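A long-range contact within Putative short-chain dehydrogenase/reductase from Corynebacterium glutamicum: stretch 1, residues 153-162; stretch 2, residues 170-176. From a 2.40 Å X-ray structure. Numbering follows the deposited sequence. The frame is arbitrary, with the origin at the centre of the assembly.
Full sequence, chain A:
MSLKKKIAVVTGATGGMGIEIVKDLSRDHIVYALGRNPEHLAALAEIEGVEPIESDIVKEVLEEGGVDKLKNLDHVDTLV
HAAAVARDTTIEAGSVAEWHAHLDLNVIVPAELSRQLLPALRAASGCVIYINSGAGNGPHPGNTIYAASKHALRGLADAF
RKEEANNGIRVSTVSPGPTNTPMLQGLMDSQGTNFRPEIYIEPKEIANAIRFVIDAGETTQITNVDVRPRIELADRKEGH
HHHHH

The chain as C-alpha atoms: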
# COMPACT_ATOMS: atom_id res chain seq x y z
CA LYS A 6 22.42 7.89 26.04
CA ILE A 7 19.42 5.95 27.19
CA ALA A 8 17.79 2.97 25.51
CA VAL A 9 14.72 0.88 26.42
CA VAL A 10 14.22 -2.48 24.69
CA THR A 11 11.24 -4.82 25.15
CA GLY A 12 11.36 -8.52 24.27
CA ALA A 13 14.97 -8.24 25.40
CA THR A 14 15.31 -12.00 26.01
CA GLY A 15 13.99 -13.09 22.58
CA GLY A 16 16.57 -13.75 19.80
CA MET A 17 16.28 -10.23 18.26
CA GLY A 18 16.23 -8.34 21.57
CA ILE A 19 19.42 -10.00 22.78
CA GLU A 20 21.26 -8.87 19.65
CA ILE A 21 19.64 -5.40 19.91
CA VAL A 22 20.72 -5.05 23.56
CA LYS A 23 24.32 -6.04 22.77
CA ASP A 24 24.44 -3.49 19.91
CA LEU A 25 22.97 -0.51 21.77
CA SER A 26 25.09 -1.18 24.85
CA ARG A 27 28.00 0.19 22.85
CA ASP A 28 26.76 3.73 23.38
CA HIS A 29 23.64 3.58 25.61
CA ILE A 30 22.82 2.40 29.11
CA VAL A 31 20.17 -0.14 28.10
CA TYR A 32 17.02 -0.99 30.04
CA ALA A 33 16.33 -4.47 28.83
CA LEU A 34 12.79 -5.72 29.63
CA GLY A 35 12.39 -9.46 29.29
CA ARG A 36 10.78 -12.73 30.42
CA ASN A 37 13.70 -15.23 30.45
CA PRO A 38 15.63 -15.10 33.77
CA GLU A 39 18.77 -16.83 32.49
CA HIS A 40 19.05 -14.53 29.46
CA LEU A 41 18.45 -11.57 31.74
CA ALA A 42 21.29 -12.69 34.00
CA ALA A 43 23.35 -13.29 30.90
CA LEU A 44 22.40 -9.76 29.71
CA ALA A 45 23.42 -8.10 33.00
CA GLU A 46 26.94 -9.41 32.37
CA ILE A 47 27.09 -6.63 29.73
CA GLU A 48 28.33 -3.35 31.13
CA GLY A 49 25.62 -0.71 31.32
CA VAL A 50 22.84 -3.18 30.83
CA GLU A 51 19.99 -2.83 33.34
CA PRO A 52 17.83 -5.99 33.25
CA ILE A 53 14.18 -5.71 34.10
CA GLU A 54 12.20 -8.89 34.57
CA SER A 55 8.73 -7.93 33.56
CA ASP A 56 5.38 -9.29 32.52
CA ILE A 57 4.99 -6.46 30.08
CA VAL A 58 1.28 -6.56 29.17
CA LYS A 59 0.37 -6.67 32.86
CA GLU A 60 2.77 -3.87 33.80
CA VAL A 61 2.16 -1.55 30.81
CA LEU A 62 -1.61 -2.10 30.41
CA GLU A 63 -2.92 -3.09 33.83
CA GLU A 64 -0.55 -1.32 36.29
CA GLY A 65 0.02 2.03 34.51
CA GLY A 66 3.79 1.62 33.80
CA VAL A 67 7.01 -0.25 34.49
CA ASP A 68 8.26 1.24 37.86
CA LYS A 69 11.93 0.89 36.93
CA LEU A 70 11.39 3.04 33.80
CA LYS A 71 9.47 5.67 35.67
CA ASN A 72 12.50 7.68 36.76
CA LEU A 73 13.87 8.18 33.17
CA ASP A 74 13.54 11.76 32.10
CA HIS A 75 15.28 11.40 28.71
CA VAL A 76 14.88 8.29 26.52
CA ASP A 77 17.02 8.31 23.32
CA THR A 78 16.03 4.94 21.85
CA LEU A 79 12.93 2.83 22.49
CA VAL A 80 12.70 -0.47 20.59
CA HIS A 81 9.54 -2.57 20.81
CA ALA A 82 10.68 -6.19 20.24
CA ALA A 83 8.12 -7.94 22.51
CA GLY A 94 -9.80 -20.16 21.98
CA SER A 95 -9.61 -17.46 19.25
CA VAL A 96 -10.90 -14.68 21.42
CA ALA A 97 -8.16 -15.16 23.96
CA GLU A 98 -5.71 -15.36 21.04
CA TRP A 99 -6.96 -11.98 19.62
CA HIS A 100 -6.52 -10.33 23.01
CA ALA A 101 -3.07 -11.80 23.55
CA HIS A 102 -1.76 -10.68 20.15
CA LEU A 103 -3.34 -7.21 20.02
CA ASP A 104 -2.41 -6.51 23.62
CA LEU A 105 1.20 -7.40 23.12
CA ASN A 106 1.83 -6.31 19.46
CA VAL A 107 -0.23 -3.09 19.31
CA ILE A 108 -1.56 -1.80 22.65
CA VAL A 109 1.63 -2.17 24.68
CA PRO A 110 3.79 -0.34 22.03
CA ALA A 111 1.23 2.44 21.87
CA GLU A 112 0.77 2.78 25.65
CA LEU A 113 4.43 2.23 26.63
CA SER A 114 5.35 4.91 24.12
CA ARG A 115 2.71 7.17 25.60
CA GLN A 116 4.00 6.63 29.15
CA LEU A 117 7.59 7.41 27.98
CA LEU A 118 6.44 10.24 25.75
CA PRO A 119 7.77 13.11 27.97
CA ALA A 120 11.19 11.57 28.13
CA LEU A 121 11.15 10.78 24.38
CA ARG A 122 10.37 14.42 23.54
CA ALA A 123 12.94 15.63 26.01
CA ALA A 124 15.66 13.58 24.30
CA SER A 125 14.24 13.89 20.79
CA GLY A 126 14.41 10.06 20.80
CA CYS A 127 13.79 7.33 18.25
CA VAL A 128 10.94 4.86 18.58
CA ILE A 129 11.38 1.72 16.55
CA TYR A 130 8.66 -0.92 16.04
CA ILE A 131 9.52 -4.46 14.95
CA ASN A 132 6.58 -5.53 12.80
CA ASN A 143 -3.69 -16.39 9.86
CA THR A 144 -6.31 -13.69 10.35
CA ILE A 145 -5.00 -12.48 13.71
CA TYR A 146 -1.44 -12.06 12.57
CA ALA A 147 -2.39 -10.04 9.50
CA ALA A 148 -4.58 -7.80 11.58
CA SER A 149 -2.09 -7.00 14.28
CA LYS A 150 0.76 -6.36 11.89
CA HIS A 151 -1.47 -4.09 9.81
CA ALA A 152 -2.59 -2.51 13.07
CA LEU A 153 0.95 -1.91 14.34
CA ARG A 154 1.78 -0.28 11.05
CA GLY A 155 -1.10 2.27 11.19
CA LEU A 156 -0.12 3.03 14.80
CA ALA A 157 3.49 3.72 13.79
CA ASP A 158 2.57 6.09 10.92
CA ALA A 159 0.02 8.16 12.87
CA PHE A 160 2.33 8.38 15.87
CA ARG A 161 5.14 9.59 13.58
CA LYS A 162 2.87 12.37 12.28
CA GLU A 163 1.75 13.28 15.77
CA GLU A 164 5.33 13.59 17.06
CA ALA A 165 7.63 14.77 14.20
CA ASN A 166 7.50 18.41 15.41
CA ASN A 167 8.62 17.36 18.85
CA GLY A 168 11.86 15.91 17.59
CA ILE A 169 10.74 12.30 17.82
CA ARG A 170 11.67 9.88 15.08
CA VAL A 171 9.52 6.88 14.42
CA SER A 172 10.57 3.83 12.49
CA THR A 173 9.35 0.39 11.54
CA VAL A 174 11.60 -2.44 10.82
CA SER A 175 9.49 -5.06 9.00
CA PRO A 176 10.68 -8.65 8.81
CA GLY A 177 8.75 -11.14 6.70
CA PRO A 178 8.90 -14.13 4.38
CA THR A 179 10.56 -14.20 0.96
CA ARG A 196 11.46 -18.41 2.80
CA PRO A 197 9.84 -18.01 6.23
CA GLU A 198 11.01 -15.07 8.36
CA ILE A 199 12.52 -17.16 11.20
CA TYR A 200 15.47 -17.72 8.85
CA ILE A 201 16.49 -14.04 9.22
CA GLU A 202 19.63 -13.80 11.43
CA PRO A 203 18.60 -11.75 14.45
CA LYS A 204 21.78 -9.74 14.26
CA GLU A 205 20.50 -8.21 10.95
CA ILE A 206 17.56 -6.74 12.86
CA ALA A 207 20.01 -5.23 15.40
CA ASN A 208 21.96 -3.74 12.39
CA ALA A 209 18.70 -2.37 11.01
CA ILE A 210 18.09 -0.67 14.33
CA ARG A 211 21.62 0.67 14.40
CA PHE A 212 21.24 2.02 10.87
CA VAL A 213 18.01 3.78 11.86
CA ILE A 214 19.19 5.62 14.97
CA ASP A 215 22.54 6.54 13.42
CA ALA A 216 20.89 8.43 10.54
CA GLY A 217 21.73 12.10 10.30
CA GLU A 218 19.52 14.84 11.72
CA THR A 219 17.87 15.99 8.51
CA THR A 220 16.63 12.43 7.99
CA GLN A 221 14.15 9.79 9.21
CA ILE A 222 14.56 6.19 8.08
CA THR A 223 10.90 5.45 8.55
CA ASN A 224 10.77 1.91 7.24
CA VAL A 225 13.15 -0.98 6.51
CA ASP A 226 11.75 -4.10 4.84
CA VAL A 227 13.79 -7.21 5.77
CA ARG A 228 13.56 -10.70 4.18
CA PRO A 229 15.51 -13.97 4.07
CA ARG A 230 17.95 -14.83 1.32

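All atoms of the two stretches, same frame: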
# COMPACT_ATOMS: atom_id res chain seq x y z
N LEU A 153 -0.25 -2.45 13.77
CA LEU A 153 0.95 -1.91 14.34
C LEU A 153 1.47 -0.87 13.36
O LEU A 153 1.94 0.20 13.72
CB LEU A 153 1.95 -3.04 14.54
CG LEU A 153 3.35 -2.62 14.92
CD1 LEU A 153 3.40 -1.87 16.34
CD2 LEU A 153 4.17 -3.87 14.95
N ARG A 154 1.31 -1.16 12.09
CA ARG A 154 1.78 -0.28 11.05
C ARG A 154 1.01 1.03 10.98
O ARG A 154 1.64 2.08 10.80
CB ARG A 154 1.78 -1.00 9.69
CG ARG A 154 2.20 -0.05 8.54
CD ARG A 154 3.66 0.45 8.71
NE ARG A 154 4.04 1.30 7.58
CZ ARG A 154 4.85 0.89 6.59
NH1 ARG A 154 5.12 1.70 5.60
NH2 ARG A 154 5.39 -0.31 6.63
N GLY A 155 -0.32 1.00 11.11
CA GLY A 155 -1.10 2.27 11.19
C GLY A 155 -0.81 3.10 12.45
O GLY A 155 -0.86 4.34 12.44
N LEU A 156 -0.57 2.41 13.55
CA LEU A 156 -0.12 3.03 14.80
C LEU A 156 1.19 3.79 14.54
O LEU A 156 1.27 4.98 14.82
CB LEU A 156 0.12 1.95 15.89
CG LEU A 156 0.82 2.39 17.21
CD1 LEU A 156 0.13 3.56 17.88
CD2 LEU A 156 0.91 1.24 18.17
N ALA A 157 2.20 3.10 14.00
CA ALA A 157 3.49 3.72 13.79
C ALA A 157 3.42 5.01 12.97
O ALA A 157 3.99 6.03 13.37
CB ALA A 157 4.41 2.75 13.12
N ASP A 158 2.74 4.94 11.82
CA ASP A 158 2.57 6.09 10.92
C ASP A 158 1.84 7.26 11.52
O ASP A 158 2.17 8.40 11.22
CB ASP A 158 1.90 5.67 9.57
CG ASP A 158 2.79 4.70 8.73
OD1 ASP A 158 4.03 4.71 8.92
OD2 ASP A 158 2.28 3.90 7.90
N ALA A 159 0.81 7.02 12.33
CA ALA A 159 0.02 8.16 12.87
C ALA A 159 0.76 8.81 14.06
O ALA A 159 0.68 10.03 14.29
CB ALA A 159 -1.33 7.74 13.31
N PHE A 160 1.47 7.96 14.79
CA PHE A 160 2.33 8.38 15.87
C PHE A 160 3.44 9.29 15.33
O PHE A 160 3.69 10.40 15.86
CB PHE A 160 2.92 7.14 16.56
CG PHE A 160 3.69 7.45 17.80
CD1 PHE A 160 3.04 7.94 18.92
CD2 PHE A 160 5.07 7.26 17.85
CE1 PHE A 160 3.77 8.24 20.07
CE2 PHE A 160 5.80 7.54 19.01
CZ PHE A 160 5.17 8.02 20.12
N ARG A 161 4.13 8.79 14.30
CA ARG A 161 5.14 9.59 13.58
C ARG A 161 4.63 10.97 13.24
O ARG A 161 5.32 11.94 13.53
CB ARG A 161 5.66 8.87 12.31
CG ARG A 161 6.67 9.70 11.50
CD ARG A 161 7.12 9.00 10.25
NE ARG A 161 7.66 7.68 10.55
CZ ARG A 161 7.02 6.55 10.27
NH1 ARG A 161 5.82 6.60 9.66
NH2 ARG A 161 7.59 5.37 10.55
N LYS A 162 3.43 11.06 12.68
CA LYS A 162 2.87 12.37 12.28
C LYS A 162 2.53 13.21 13.49
O LYS A 162 2.72 14.41 13.48
CB LYS A 162 1.60 12.25 11.43
CG LYS A 162 1.71 11.46 10.11
CD LYS A 162 0.28 11.03 9.60
CE LYS A 162 -0.41 9.99 10.57
NZ LYS A 162 -1.58 9.16 10.03
N ARG A 170 11.63 10.65 16.28
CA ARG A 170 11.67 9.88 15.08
C ARG A 170 11.02 8.53 15.31
O ARG A 170 11.14 7.92 16.40
CB ARG A 170 13.12 9.76 14.54
CG ARG A 170 13.77 11.16 14.31
CD ARG A 170 15.07 11.07 13.52
NE ARG A 170 16.19 10.50 14.28
CZ ARG A 170 17.45 10.43 13.84
NH1 ARG A 170 17.82 10.90 12.63
NH2 ARG A 170 18.37 9.88 14.63
N VAL A 171 10.28 8.09 14.30
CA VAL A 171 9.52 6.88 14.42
C VAL A 171 9.86 6.00 13.23
O VAL A 171 9.89 6.46 12.10
CB VAL A 171 8.04 7.16 14.48
CG1 VAL A 171 7.29 5.84 14.70
CG2 VAL A 171 7.72 8.10 15.64
N SER A 172 10.14 4.73 13.51
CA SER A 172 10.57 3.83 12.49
C SER A 172 10.03 2.41 12.66
O SER A 172 9.81 1.94 13.78
CB SER A 172 12.09 3.84 12.43
OG SER A 172 12.51 3.01 11.37
N THR A 173 9.80 1.75 11.53
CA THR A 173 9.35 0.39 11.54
C THR A 173 10.32 -0.48 10.81
O THR A 173 10.65 -0.25 9.68
CB THR A 173 8.00 0.22 10.83
OG1 THR A 173 8.14 0.76 9.51
CG2 THR A 173 6.93 0.98 11.56
N VAL A 174 10.77 -1.51 11.47
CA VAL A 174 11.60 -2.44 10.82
C VAL A 174 10.68 -3.61 10.57
O VAL A 174 10.10 -4.13 11.52
CB VAL A 174 12.80 -2.81 11.74
CG1 VAL A 174 13.56 -4.03 11.18
CG2 VAL A 174 13.70 -1.56 11.91
N SER A 175 10.51 -4.02 9.31
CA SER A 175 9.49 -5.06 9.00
C SER A 175 10.08 -6.34 8.44
O SER A 175 10.36 -6.45 7.24
CB SER A 175 8.43 -4.55 8.04
OG SER A 175 8.20 -3.16 8.20
N PRO A 176 10.30 -7.32 9.31
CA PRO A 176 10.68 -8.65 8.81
C PRO A 176 9.52 -9.41 8.14
O PRO A 176 8.34 -9.14 8.41
CB PRO A 176 11.12 -9.40 10.07
CG PRO A 176 10.79 -8.47 11.24
CD PRO A 176 10.00 -7.30 10.74
O HOH W 1 6.50 2.99 9.34

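This is a compact helix-on-strand packing, nearly antiparallel, in which a small apolar patch centred on Val171 is fastened along one side by an arginine that grips the strand backbone. The axes of helix 153-162 and strand 170-176 run at 163° and approach to 8.0 Å, and the two stretches together bury 346 Å².

The strand sets the pattern by alternation. Val171, Thr173 and Ser175 point their CA-to-CB bonds toward the helix, while Arg170 and Ser172 point away. Of the inward residues, Val171 is covered most. Its beta-branched side chain, with chi1 in t, spreads its methyls over two helix residues: CG2 lies 3.6 Å from CD2 of Phe160, and CG1 lies 3.6 Å from the backbone O of Ala157. That oxygen already accepts the helical hydrogen bond from Arg161 N at 2.9 Å, so packing a methyl against it leaves no unmet polar demand.

Ala157 and Phe160 are the helix residues whose CB atoms point toward the strand, and they show two ways of filling such a site. Alanine adds one methyl, and that is enough to reach the strand: its CB meets CG2 of Thr173 at 3.5 Å. Phenylalanine, chi1 in t, brings its ring carbon CD2 to Val171 CG2. Threonine serves both sides of its position: its methyl packs on Ala157, while its OG1 takes a hydrogen bond from the bridging water and is also bonded elsewhere in the structure.

Arg161 starts sideways to the strand, its CB 3.6 Å from CB of Val171, and the chain extends through two t rotamers before turning at chi3 (m). This brings the edge of the guanidinium to the strand backbone, where NE and NH2 both donate to Val171 O, each at 3.0 Å. The paired bond depends on a main-chain carbonyl, so the same valine offers methyls to the helix and an acceptor to the arginine.

Asp158 completes the polar side without touching the strand. One helical turn after Arg154 and three residues before Arg161, it salt-bridges both: its OD2 accepts from Arg154 NE at 3.2 Å, and its OD1 from Arg161 NH1 at 2.7 Å. A water extends this network across the gap, donating to Asp158 OD1 (3.0 Å) and to Thr173 OG1 (2.8 Å) and accepting from Arg161 NH2 (2.9 Å). Arg154 makes a looser approach, with Thr173 OG1 over one guanidinium face, 4.1 Å from NH2. The rule is economical: apolar side chains that point toward the partner make the packing; beside them, where the CA atoms come nearest (Arg161 CA to Val171 CA, 5.2 Å), the arginine leaves sideways and bends back to the strand carbonyl, braced by Asp158.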